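Local coordinates for protein glycerol dehydrogenase (Bacillus coagulans, PDB 6CSJ) that probably oxidises glycerol and related polyols with NAD+ as a member of the iron-containing alcohol dehydrogenase family, here as a double mutant that has acquired D-lactate dehydrogenase activity, at residues Thr154-Leu165 against His224-Ile234. The protein carries 2 engineered substitutions. Residues are numbered along the deposited sequence; the frame is centred on the assembly and turned at random.
Sequences TKVIASAPARLL and HLVTEAVEKII
Ala158 and His224 bring the two backbones closest, their CA atoms 4.9 Å apart, whereas Thr154 and Glu231 stand at 7.0 Å. The axes of helices 154-158 and 228-234 run nearly perpendicular, at 94°, and approach only to 11.1 Å, so contact is made through side chains and the 224-226 turn. His224, with positive phi, is the C' residue of the Schellman motif that ends helix 197-221. Its ND1 donates to Ala158 O over 3.0 Å, a bond lying both in the ring plane and in the carbonyl plane, and His224 CA adds a CA-H...O contact to that oxygen. Beside it, Val226 lays CG2 on Ala158 CB at 3.5 Å.

At the other end, Thr154 OG1 donates to Glu231 OE2 over 2.8 Å, on the syn side but 31° out of the carboxylate plane. The bend in the Glu231 chain (chi2 -80°) carries the carboxylate to the threonine, which it crosses at about a right angle. With an alanine at Glu231, the hydroxyl of the buried Thr154 would probably lose this acceptor, and its CG2 the carboxylate packed beside it. Next to this bond, Ile234 CD1 meets Ile157 CG2 tip to tip at 3.7 Å, while Leu165 CD1 packs across Ile234 CG1 at 4.0 Å.

Gln13 of strand 10-14 and Met152 of strand 149-153 touch Ile234, and helix 197-221 touches Leu165 and Ile233; the contact thus joins two strands at one side of the parallel sheet, probably of the nucleotide-binding domain as in this family, to the helical part of the fold.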
ATOM      1  N   THR A 154       7.002  -6.756 -13.416  1.00 20.72           N
ATOM      2  CA  THR A 154       7.910  -7.248 -12.383  1.00 18.91           C
ATOM      3  C   THR A 154       9.373  -6.955 -12.703  1.00 20.48           C
ATOM      4  O   THR A 154      10.185  -6.820 -11.789  1.00 18.81           O
ATOM      5  CB  THR A 154       7.708  -8.748 -12.141  1.00 18.47           C
ATOM      6  OG1 THR A 154       7.873  -9.465 -13.361  1.00 20.83           O
ATOM      7  CG2 THR A 154       6.313  -8.990 -11.621  1.00 21.92           C
ATOM      8  N   LYS A 155       9.700  -6.834 -13.991  1.00 23.92           N
ATOM      9  CA  LYS A 155      11.044  -6.467 -14.421  1.00 28.11           C
ATOM     10  C   LYS A 155      11.361  -5.031 -14.031  1.00 26.44           C
ATOM     11  O   LYS A 155      12.417  -4.758 -13.480  1.00 31.20           O
ATOM     12  CB  LYS A 155      11.192  -6.642 -15.938  1.00 36.74           C
ATOM     13  CG  LYS A 155      12.616  -6.523 -16.453  1.00 42.50           C
ATOM     14  CD  LYS A 155      12.650  -6.236 -17.956  1.00 44.55           C
ATOM     15  CE  LYS A 155      14.051  -6.394 -18.507  1.00 45.64           C
ATOM     16  NZ  LYS A 155      14.029  -6.647 -19.974  1.00 46.69           N
ATOM     17  N   VAL A 156      10.440  -4.113 -14.309  1.00 28.96           N
ATOM     18  CA  VAL A 156      10.604  -2.719 -13.891  1.00 27.93           C
ATOM     19  C   VAL A 156      10.652  -2.620 -12.365  1.00 28.67           C
ATOM     20  O   VAL A 156      11.527  -1.940 -11.830  1.00 29.45           O
ATOM     21  CB  VAL A 156       9.501  -1.807 -14.472  1.00 31.18           C
ATOM     22  CG1 VAL A 156       9.560  -0.408 -13.857  1.00 33.91           C
ATOM     23  CG2 VAL A 156       9.624  -1.738 -15.989  1.00 28.87           C
ATOM     24  N   ILE A 157       9.747  -3.324 -11.681  1.00 24.73           N
ATOM     25  CA  ILE A 157       9.662  -3.284 -10.210  1.00 24.47           C
ATOM     26  C   ILE A 157      10.939  -3.780  -9.527  1.00 23.35           C
ATOM     27  O   ILE A 157      11.376  -3.196  -8.526  1.00 20.69           O
ATOM     28  CB  ILE A 157       8.426  -4.060  -9.683  1.00 22.78           C
ATOM     29  CG1 ILE A 157       7.139  -3.322 -10.076  1.00 21.84           C
ATOM     30  CG2 ILE A 157       8.472  -4.254  -8.163  1.00 21.01           C
ATOM     31  CD1 ILE A 157       5.921  -4.209 -10.125  1.00 24.09           C
ATOM     32  N   ALA A 158      11.535  -4.835 -10.072  1.00 22.61           N
ATOM     33  CA  ALA A 158      12.768  -5.380  -9.516  1.00 27.15           C
ATOM     34  C   ALA A 158      13.961  -4.410  -9.605  1.00 27.27           C
ATOM     35  O   ALA A 158      14.901  -4.541  -8.829  1.00 27.88           O
ATOM     36  CB  ALA A 158      13.111  -6.715 -10.179  1.00 29.78           C
ATOM     37  N   SER A 159      13.932  -3.449 -10.530  1.00 24.66           N
ATOM     38  CA  SER A 159      14.991  -2.420 -10.612  1.00 26.51           C
ATOM     39  C   SER A 159      14.968  -1.397  -9.452  1.00 25.02           C
ATOM     40  O   SER A 159      15.960  -0.691  -9.239  1.00 23.12           O
ATOM     41  CB  SER A 159      14.970  -1.681 -11.955  1.00 27.10           C
ATOM     42  OG  SER A 159      14.076  -0.580 -11.932  1.00 27.50           O
ATOM     43  N   ALA A 160      13.857  -1.311  -8.712  1.00 25.84           N
ATOM     44  CA  ALA A 160      13.780  -0.464  -7.505  1.00 24.84           C
ATOM     45  C   ALA A 160      14.666  -0.993  -6.368  1.00 21.96           C
ATOM     46  O   ALA A 160      14.957  -2.177  -6.332  1.00 20.78           O
ATOM     47  CB  ALA A 160      12.337  -0.355  -7.031  1.00 25.05           C
ATOM     48  N   PRO A 161      15.098  -0.118  -5.442  1.00 23.76           N
ATOM     49  CA  PRO A 161      15.849  -0.606  -4.265  1.00 23.49           C
ATOM     50  C   PRO A 161      15.043  -1.625  -3.440  1.00 23.21           C
ATOM     51  O   PRO A 161      13.835  -1.448  -3.269  1.00 24.66           O
ATOM     52  CB  PRO A 161      16.088   0.666  -3.433  1.00 21.99           C
ATOM     53  CG  PRO A 161      15.974   1.792  -4.391  1.00 22.47           C
ATOM     54  CD  PRO A 161      15.014   1.357  -5.477  1.00 23.95           C
ATOM     55  N   ALA A 162      15.714  -2.664  -2.944  1.00 22.88           N
ATOM     56  CA  ALA A 162      15.046  -3.753  -2.220  1.00 22.63           C
ATOM     57  C   ALA A 162      14.343  -3.294  -0.938  1.00 23.30           C
ATOM     58  O   ALA A 162      13.351  -3.895  -0.519  1.00 24.27           O
ATOM     59  CB  ALA A 162      16.020  -4.881  -1.920  1.00 21.07           C
ATOM     60  N   ARG A 163      14.854  -2.231  -0.327  1.00 23.39           N
ATOM     61  CA  ARG A 163      14.194  -1.612   0.820  1.00 27.95           C
ATOM     62  C   ARG A 163      12.698  -1.354   0.575  1.00 26.70           C
ATOM     63  O   ARG A 163      11.881  -1.519   1.488  1.00 26.00           O
ATOM     64  CB  ARG A 163      14.885  -0.290   1.195  1.00 27.13           C
ATOM     65  CG  ARG A 163      14.358   0.294   2.492  1.00 26.39           C
ATOM     66  CD  ARG A 163      14.996   1.608   2.850  1.00 26.86           C
ATOM     67  NE  ARG A 163      14.313   2.166   4.015  1.00 28.97           N
ATOM     68  CZ  ARG A 163      14.328   3.442   4.388  1.00 27.55           C
ATOM     69  NH1 ARG A 163      14.996   4.352   3.697  1.00 28.81           N
ATOM     70  NH2 ARG A 163      13.649   3.811   5.474  1.00 31.50           N
ATOM     71  N   LEU A 164      12.363  -0.938  -0.645  1.00 24.89           N
ATOM     72  CA  LEU A 164      10.975  -0.677  -1.022  1.00 23.55           C
ATOM     73  C   LEU A 164      10.125  -1.946  -1.113  1.00 21.15           C
ATOM     74  O   LEU A 164       8.949  -1.923  -0.736  1.00 20.60           O
ATOM     75  CB  LEU A 164      10.903   0.117  -2.329  1.00 23.77           C
ATOM     76  CG  LEU A 164      11.272   1.610  -2.215  1.00 25.95           C
ATOM     77  CD1 LEU A 164      11.543   2.202  -3.595  1.00 24.88           C
ATOM     78  CD2 LEU A 164      10.180   2.415  -1.498  1.00 26.61           C
ATOM     79  N   LEU A 165      10.698  -3.041  -1.608  1.00 21.97           N
ATOM     80  CA  LEU A 165       9.971  -4.316  -1.668  1.00 22.17           C
ATOM     81  C   LEU A 165       9.737  -4.848  -0.249  1.00 22.37           C
ATOM     82  O   LEU A 165       8.641  -5.337   0.066  1.00 19.83           O
ATOM     83  CB  LEU A 165      10.724  -5.366  -2.505  1.00 20.64           C
ATOM     84  CG  LEU A 165       9.922  -6.645  -2.795  1.00 21.38           C
ATOM     85  CD1 LEU A 165       8.780  -6.385  -3.772  1.00 21.88           C
ATOM     86  CD2 LEU A 165      10.830  -7.732  -3.331  1.00 24.26           C
ATOM     87  N   HIS A 224      18.430  -6.963  -7.838  1.00 20.96           N
ATOM     88  CA  HIS A 224      17.509  -6.518  -8.869  1.00 20.29           C
ATOM     89  C   HIS A 224      17.093  -7.615  -9.848  1.00 21.11           C
ATOM     90  O   HIS A 224      16.893  -7.359 -11.024  1.00 18.54           O
ATOM     91  CB  HIS A 224      18.070  -5.268  -9.570  1.00 20.97           C
ATOM     92  CG  HIS A 224      18.453  -4.182  -8.614  1.00 22.41           C
ATOM     93  ND1 HIS A 224      17.521  -3.462  -7.893  1.00 24.09           N
ATOM     94  CD2 HIS A 224      19.665  -3.734  -8.211  1.00 23.43           C
ATOM     95  CE1 HIS A 224      18.140  -2.605  -7.099  1.00 26.48           C
ATOM     96  NE2 HIS A 224      19.443  -2.743  -7.281  1.00 25.75           N
ATOM     97  N   LEU A 225      16.917  -8.825  -9.325  1.00 19.70           N
ATOM     98  CA  LEU A 225      16.565  -9.995 -10.123  1.00 20.44           C
ATOM     99  C   LEU A 225      15.168 -10.481  -9.781  1.00 19.66           C
ATOM    100  O   LEU A 225      14.714 -10.339  -8.653  1.00 22.90           O
ATOM    101  CB  LEU A 225      17.562 -11.122  -9.860  1.00 21.39           C
ATOM    102  CG  LEU A 225      19.035 -10.755 -10.055  1.00 24.73           C
ATOM    103  CD1 LEU A 225      19.952 -11.809  -9.437  1.00 26.29           C
ATOM    104  CD2 LEU A 225      19.357 -10.526 -11.537  1.00 22.54           C
ATOM    105  N   VAL A 226      14.506 -11.069 -10.773  1.00 21.58           N
ATOM    106  CA  VAL A 226      13.157 -11.599 -10.628  1.00 21.33           C
ATOM    107  C   VAL A 226      13.192 -13.121 -10.604  1.00 22.30           C
ATOM    108  O   VAL A 226      13.535 -13.752 -11.609  1.00 23.02           O
ATOM    109  CB  VAL A 226      12.255 -11.155 -11.791  1.00 22.38           C
ATOM    110  CG1 VAL A 226      10.826 -11.691 -11.602  1.00 23.86           C
ATOM    111  CG2 VAL A 226      12.279  -9.631 -11.928  1.00 22.09           C
ATOM    112  N   THR A 227      12.847 -13.696  -9.453  1.00 22.67           N
ATOM    113  CA  THR A 227      12.542 -15.124  -9.324  1.00 19.69           C
ATOM    114  C   THR A 227      11.048 -15.288  -9.045  1.00 20.13           C
ATOM    115  O   THR A 227      10.352 -14.311  -8.774  1.00 21.53           O
ATOM    116  CB  THR A 227      13.320 -15.756  -8.168  1.00 18.43           C
ATOM    117  OG1 THR A 227      12.901 -15.166  -6.930  1.00 23.75           O
ATOM    118  CG2 THR A 227      14.831 -15.558  -8.347  1.00 19.08           C
ATOM    119  N   GLU A 228      10.564 -16.527  -9.066  1.00 19.66           N
ATOM    120  CA  GLU A 228       9.167 -16.810  -8.732  1.00 18.90           C
ATOM    121  C   GLU A 228       8.792 -16.394  -7.286  1.00 19.93           C
ATOM    122  O   GLU A 228       7.628 -16.091  -7.003  1.00 17.99           O
ATOM    123  CB  GLU A 228       8.856 -18.284  -9.007  1.00 20.89           C
ATOM    124  CG  GLU A 228       7.471 -18.783  -8.608  1.00 26.00           C
ATOM    125  CD  GLU A 228       6.324 -18.086  -9.322  1.00 26.74           C
ATOM    126  OE1 GLU A 228       6.539 -17.392 -10.325  1.00 31.05           O
ATOM    127  OE2 GLU A 228       5.182 -18.237  -8.887  1.00 37.07           O
ATOM    128  N   ALA A 229       9.774 -16.357  -6.385  1.00 18.78           N
ATOM    129  CA  ALA A 229       9.558 -15.841  -5.036  1.00 20.50           C
ATOM    130  C   ALA A 229       9.225 -14.359  -5.089  1.00 20.41           C
ATOM    131  O   ALA A 229       8.342 -13.897  -4.369  1.00 24.60           O
ATOM    132  CB  ALA A 229      10.773 -16.074  -4.156  1.00 18.30           C
ATOM    133  N   VAL A 230       9.936 -13.622  -5.940  1.00 20.11           N
ATOM    134  CA  VAL A 230       9.662 -12.195  -6.130  1.00 18.49           C
ATOM    135  C   VAL A 230       8.276 -12.013  -6.746  1.00 17.56           C
ATOM    136  O   VAL A 230       7.534 -11.149  -6.312  1.00 15.72           O
ATOM    137  CB  VAL A 230      10.758 -11.495  -6.967  1.00 17.35           C
ATOM    138  CG1 VAL A 230      10.393 -10.040  -7.229  1.00 18.13           C
ATOM    139  CG2 VAL A 230      12.083 -11.561  -6.230  1.00 17.24           C
ATOM    140  N   GLU A 231       7.930 -12.847  -7.727  1.00 19.87           N
ATOM    141  CA  GLU A 231       6.588 -12.840  -8.325  1.00 22.54           C
ATOM    142  C   GLU A 231       5.492 -13.035  -7.277  1.00 19.88           C
ATOM    143  O   GLU A 231       4.513 -12.294  -7.266  1.00 19.03           O
ATOM    144  CB  GLU A 231       6.447 -13.901  -9.436  1.00 24.55           C
ATOM    145  CG  GLU A 231       7.303 -13.653 -10.688  1.00 28.70           C
ATOM    146  CD  GLU A 231       6.734 -12.630 -11.676  1.00 33.12           C
ATOM    147  OE1 GLU A 231       5.514 -12.352 -11.663  1.00 31.97           O
ATOM    148  OE2 GLU A 231       7.532 -12.105 -12.490  1.00 37.72           O
ATOM    149  N   LYS A 232       5.660 -14.008  -6.384  1.00 21.32           N
ATOM    150  CA  LYS A 232       4.637 -14.276  -5.366  1.00 21.50           C
ATOM    151  C   LYS A 232       4.501 -13.145  -4.348  1.00 18.34           C
ATOM    152  O   LYS A 232       3.389 -12.842  -3.913  1.00 14.87           O
ATOM    153  CB  LYS A 232       4.916 -15.594  -4.645  1.00 25.89           C
ATOM    154  CG  LYS A 232       4.557 -16.813  -5.462  1.00 31.24           C
ATOM    155  CD  LYS A 232       4.868 -18.073  -4.687  1.00 41.16           C
ATOM    156  CE  LYS A 232       4.656 -19.338  -5.499  1.00 44.87           C
ATOM    157  NZ  LYS A 232       5.471 -20.430  -4.904  1.00 48.24           N
ATOM    158  N   ILE A 233       5.634 -12.546  -3.971  1.00 16.24           N
ATOM    159  CA  ILE A 233       5.652 -11.427  -3.035  1.00 16.97           C
ATOM    160  C   ILE A 233       5.018 -10.179  -3.650  1.00 18.12           C
ATOM    161  O   ILE A 233       4.284  -9.470  -2.968  1.00 20.78           O
ATOM    162  CB  ILE A 233       7.083 -11.143  -2.514  1.00 18.66           C
ATOM    163  CG1 ILE A 233       7.467 -12.173  -1.436  1.00 22.69           C
ATOM    164  CG2 ILE A 233       7.245  -9.726  -1.971  1.00 17.57           C
ATOM    165  CD1 ILE A 233       6.605 -12.181  -0.178  1.00 21.44           C
ATOM    166  N   ILE A 234       5.289  -9.910  -4.924  1.00 20.12           N
ATOM    167  CA  ILE A 234       4.658  -8.777  -5.602  1.00 19.17           C
ATOM    168  C   ILE A 234       3.135  -8.943  -5.624  1.00 17.85           C
ATOM    169  O   ILE A 234       2.418  -7.990  -5.337  1.00 16.70           O
ATOM    170  CB  ILE A 234       5.270  -8.545  -7.006  1.00 19.70           C
ATOM    171  CG1 ILE A 234       6.671  -7.918  -6.825  1.00 19.47           C
ATOM    172  CG2 ILE A 234       4.374  -7.644  -7.849  1.00 18.64           C
ATOM    173  CD1 ILE A 234       7.480  -7.775  -8.094  1.00 18.88           C
TER